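Local coordinates for protein serine racemase (Enterococcus faecalis, PDB 4ECL) that is a racemase of the alanine racemase family, here its cytoplasmic part, with a TIM-barrel domain followed by a second, C-terminal domain, at residues Lys25-Lys30 with Asp216-Gly221. Sequence-based numbering, arbitrary orientation.
With SO4 (sulfate ion), chain G.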
ATOM      1  N   LYS A  25     -22.082  18.496 -15.757  1.00 36.39           N
ATOM      2  CA  LYS A  25     -23.433  18.598 -16.300  1.00 36.59           C
ATOM      3  C   LYS A  25     -24.490  18.475 -15.218  1.00 31.46           C
ATOM      4  O   LYS A  25     -25.534  19.115 -15.287  1.00 36.09           O
ATOM      5  CB  LYS A  25     -23.674  17.510 -17.348  1.00 42.19           C
ATOM      6  CG  LYS A  25     -23.358  17.910 -18.777  1.00 49.93           C
ATOM      7  CD  LYS A  25     -23.780  16.806 -19.732  1.00 53.19           C
ATOM      8  CE  LYS A  25     -25.185  16.313 -19.402  1.00 54.23           C
ATOM      9  NZ  LYS A  25     -25.609  15.197 -20.293  1.00 59.48           N
ATOM     10  N   ALA A  26     -24.230  17.638 -14.227  1.00 31.46           N
ATOM     11  CA  ALA A  26     -25.178  17.451 -13.142  1.00 35.92           C
ATOM     12  C   ALA A  26     -25.101  18.585 -12.112  1.00 39.65           C
ATOM     13  O   ALA A  26     -25.893  18.634 -11.170  1.00 45.00           O
ATOM     14  CB  ALA A  26     -24.964  16.101 -12.477  1.00 39.05           C
HETATM   15  N   MSE A  27     -24.157  19.501 -12.305  1.00 36.54           N
HETATM   16  CA  MSE A  27     -23.933  20.593 -11.355  1.00 37.91           C
HETATM   17  C   MSE A  27     -24.630  21.876 -11.772  1.00 36.54           C
HETATM   18  O   MSE A  27     -24.888  22.079 -12.946  1.00 39.24           O
HETATM   19  CB  MSE A  27     -22.445  20.907 -11.249  1.00 32.41           C
HETATM   20  CG  MSE A  27     -21.637  19.859 -10.607  1.00 39.20           C
HETATM   21 SE   MSE A  27     -19.810  20.489 -10.336  0.76 37.92          SE
HETATM   22  CE  MSE A  27     -19.072  18.719 -10.074  1.00 32.69           C
ATOM     23  N   SER A  28     -24.903  22.754 -10.805  1.00 31.90           N
ATOM     24  CA  SER A  28     -25.345  24.108 -11.109  1.00 38.55           C
ATOM     25  C   SER A  28     -24.255  24.823 -11.879  1.00 38.58           C
ATOM     26  O   SER A  28     -23.074  24.560 -11.668  1.00 35.70           O
ATOM     27  CB  SER A  28     -25.655  24.881  -9.827  1.00 40.48           C
ATOM     28  OG  SER A  28     -26.883  24.445  -9.283  1.00 49.06           O
ATOM     29  N   PRO A  29     -24.648  25.743 -12.768  1.00 45.90           N
ATOM     30  CA  PRO A  29     -23.687  26.425 -13.639  1.00 53.68           C
ATOM     31  C   PRO A  29     -22.529  27.062 -12.877  1.00 53.17           C
ATOM     32  O   PRO A  29     -21.392  27.007 -13.345  1.00 59.13           O
ATOM     33  CB  PRO A  29     -24.537  27.510 -14.324  1.00 56.06           C
ATOM     34  CG  PRO A  29     -25.799  27.610 -13.506  1.00 53.29           C
ATOM     35  CD  PRO A  29     -26.022  26.224 -12.989  1.00 49.71           C
ATOM     36  N   LYS A  30     -22.816  27.637 -11.713  1.00 46.16           N
ATOM     37  CA  LYS A  30     -21.810  28.377 -10.956  1.00 49.47           C
ATOM     38  C   LYS A  30     -21.073  27.503  -9.938  1.00 40.86           C
ATOM     39  O   LYS A  30     -20.116  27.945  -9.308  1.00 40.41           O
ATOM     40  CB  LYS A  30     -22.448  29.582 -10.265  1.00 56.09           C
ATOM     41  CG  LYS A  30     -21.467  30.669  -9.860  1.00 59.94           C
ATOM     42  CD  LYS A  30     -22.199  31.960  -9.554  1.00 62.54           C
ATOM     43  CE  LYS A  30     -23.273  31.748  -8.499  1.00 61.48           C
ATOM     44  NZ  LYS A  30     -22.693  31.485  -7.154  1.00 60.40           N
ATOM     45  N   ASP A 216     -20.946  26.051  -3.867  1.00 25.43           N
ATOM     46  CA  ASP A 216     -19.987  26.630  -4.809  1.00 22.76           C
ATOM     47  C   ASP A 216     -18.960  25.616  -5.309  1.00 25.77           C
ATOM     48  O   ASP A 216     -18.327  25.825  -6.343  1.00 24.87           O
ATOM     49  CB  ASP A 216     -19.291  27.821  -4.163  1.00 27.90           C
ATOM     50  CG  ASP A 216     -20.277  28.877  -3.722  1.00 33.57           C
ATOM     51  OD1 ASP A 216     -20.721  29.662  -4.586  1.00 37.82           O
ATOM     52  OD2 ASP A 216     -20.637  28.888  -2.523  1.00 30.40           O
ATOM     53  N   TYR A 217     -18.782  24.538  -4.550  1.00 19.98           N
ATOM     54  CA  TYR A 217     -17.959  23.421  -4.981  1.00 26.24           C
ATOM     55  C   TYR A 217     -18.635  22.105  -4.667  1.00 31.25           C
ATOM     56  O   TYR A 217     -19.394  21.986  -3.693  1.00 25.09           O
ATOM     57  CB  TYR A 217     -16.620  23.372  -4.245  1.00 25.30           C
ATOM     58  CG  TYR A 217     -15.705  24.552  -4.410  1.00 25.12           C
ATOM     59  CD1 TYR A 217     -14.899  24.687  -5.531  1.00 25.25           C
ATOM     60  CD2 TYR A 217     -15.601  25.501  -3.410  1.00 25.76           C
ATOM     61  CE1 TYR A 217     -14.037  25.760  -5.659  1.00 26.35           C
ATOM     62  CE2 TYR A 217     -14.742  26.562  -3.524  1.00 26.59           C
ATOM     63  CZ  TYR A 217     -13.967  26.697  -4.647  1.00 28.40           C
ATOM     64  OH  TYR A 217     -13.115  27.771  -4.733  1.00 29.66           O
ATOM     65  N   ILE A 218     -18.308  21.107  -5.479  1.00 26.27           N
ATOM     66  CA  ILE A 218     -18.519  19.726  -5.105  1.00 26.77           C
ATOM     67  C   ILE A 218     -17.168  19.020  -5.190  1.00 23.06           C
ATOM     68  O   ILE A 218     -16.482  19.092  -6.219  1.00 22.48           O
ATOM     69  CB  ILE A 218     -19.569  19.052  -6.006  1.00 28.14           C
ATOM     70  CG1 ILE A 218     -20.914  19.767  -5.820  1.00 31.70           C
ATOM     71  CG2 ILE A 218     -19.692  17.579  -5.672  1.00 17.21           C
ATOM     72  CD1 ILE A 218     -22.037  19.222  -6.659  1.00 34.56           C
ATOM     73  N   ARG A 219     -16.788  18.378  -4.091  1.00 18.26           N
ATOM     74  CA  ARG A 219     -15.515  17.663  -3.970  1.00 21.96           C
ATOM     75  C   ARG A 219     -15.708  16.251  -4.494  1.00 27.32           C
ATOM     76  O   ARG A 219     -16.228  15.385  -3.794  1.00 32.73           O
ATOM     77  CB  ARG A 219     -15.075  17.579  -2.497  1.00 19.10           C
ATOM     78  CG  ARG A 219     -14.917  18.917  -1.774  1.00 21.04           C
ATOM     79  CD  ARG A 219     -14.619  18.742  -0.280  1.00 25.05           C
ATOM     80  NE  ARG A 219     -15.625  17.920   0.400  1.00 31.99           N
ATOM     81  CZ  ARG A 219     -16.680  18.396   1.067  1.00 28.88           C
ATOM     82  NH1 ARG A 219     -16.885  19.701   1.151  1.00 21.90           N
ATOM     83  NH2 ARG A 219     -17.537  17.567   1.654  1.00 25.75           N
ATOM     84  N   VAL A 220     -15.283  15.995  -5.720  1.00 22.09           N
ATOM     85  CA  VAL A 220     -15.532  14.676  -6.289  1.00 22.13           C
ATOM     86  C   VAL A 220     -14.324  13.746  -6.192  1.00 21.64           C
ATOM     87  O   VAL A 220     -13.218  14.070  -6.634  1.00 22.85           O
ATOM     88  CB  VAL A 220     -16.097  14.771  -7.731  1.00 26.35           C
ATOM     89  CG1 VAL A 220     -17.432  15.499  -7.713  1.00 18.04           C
ATOM     90  CG2 VAL A 220     -15.140  15.517  -8.620  1.00 29.38           C
ATOM     91  N   GLY A 221     -14.548  12.591  -5.575  1.00 24.69           N
ATOM     92  CA  GLY A 221     -13.516  11.580  -5.431  1.00 21.25           C
ATOM     93  C   GLY A 221     -13.817  10.388  -6.316  1.00 24.68           C
ATOM     94  O   GLY A 221     -13.527  10.417  -7.512  1.00 29.51           O
TER
HETATM   95  S   SO4 G 403     -15.573  10.671  -2.318  0.91 29.94           S
HETATM   96  O1  SO4 G 403     -14.920  11.517  -1.313  0.91 26.34           O
HETATM   97  O2  SO4 G 403     -16.068  11.514  -3.407  0.91 23.07           O
HETATM   98  O3  SO4 G 403     -14.581   9.725  -2.823  0.91 35.19           O
HETATM   99  O4  SO4 G 403     -16.666   9.930  -1.698  0.91 31.25           O
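Met27, a selenomethionine, reaches across from the loop to lie against Ile218 and Val220, and this apolar contact is the inner part of the meeting between Lys25-Lys30 and Asp216-Gly221. Beyond CG the Met27 chain runs extended, which carries its methyl group well along the strand. CG sits 4.0 Å from Ile218 CD1, while CE comes to 4.1 Å from Ile218 CB and 4.3 Å from Val220 CG1. The Met27 and Ile218 side chains pass each other in opposite directions, and the extended selenoether chain spans both strand residues that face the loop. Tyr217 and Arg219, alternating with them, send their side chains to the other side of the strand.

The polar part lies at the exposed edge. Lys30 leaves the backbone with CG anti to N (chi1 -160°), then folds at chi3 and chi4, bringing NZ round to Asp216 OD1. At 3.7 Å this is a long salt bridge, and the two side chains run alongside each other. The stronger grip on the carboxylate is on its other oxygen: OD2 accepts a hydrogen bond from Val199 N. At its length, the Lys30 bridge probably adds only a loose electrostatic tie to OD1.

At the far end of the strand, the Gly221 amide N gives a bent hydrogen bond (2.9 Å, 131°) to O2 of a sulfate, probably from the crystallisation liquor; Ser204, Tyr42 and Val222 also hydrogen-bond to this ion.

In the barrel, Lys25-Lys30 runs from the last residue of helix 13-25 through the loop that leads to strand 32-36, and strand 217-220 lies parallel to that strand, with the Ile218 backbone hydrogen-bonded to Glu32 and Met34. Both Met27 and Val220 also touch Leu33, so the contact packs the helix-to-strand loop against the outer side of two neighbouring barrel strands.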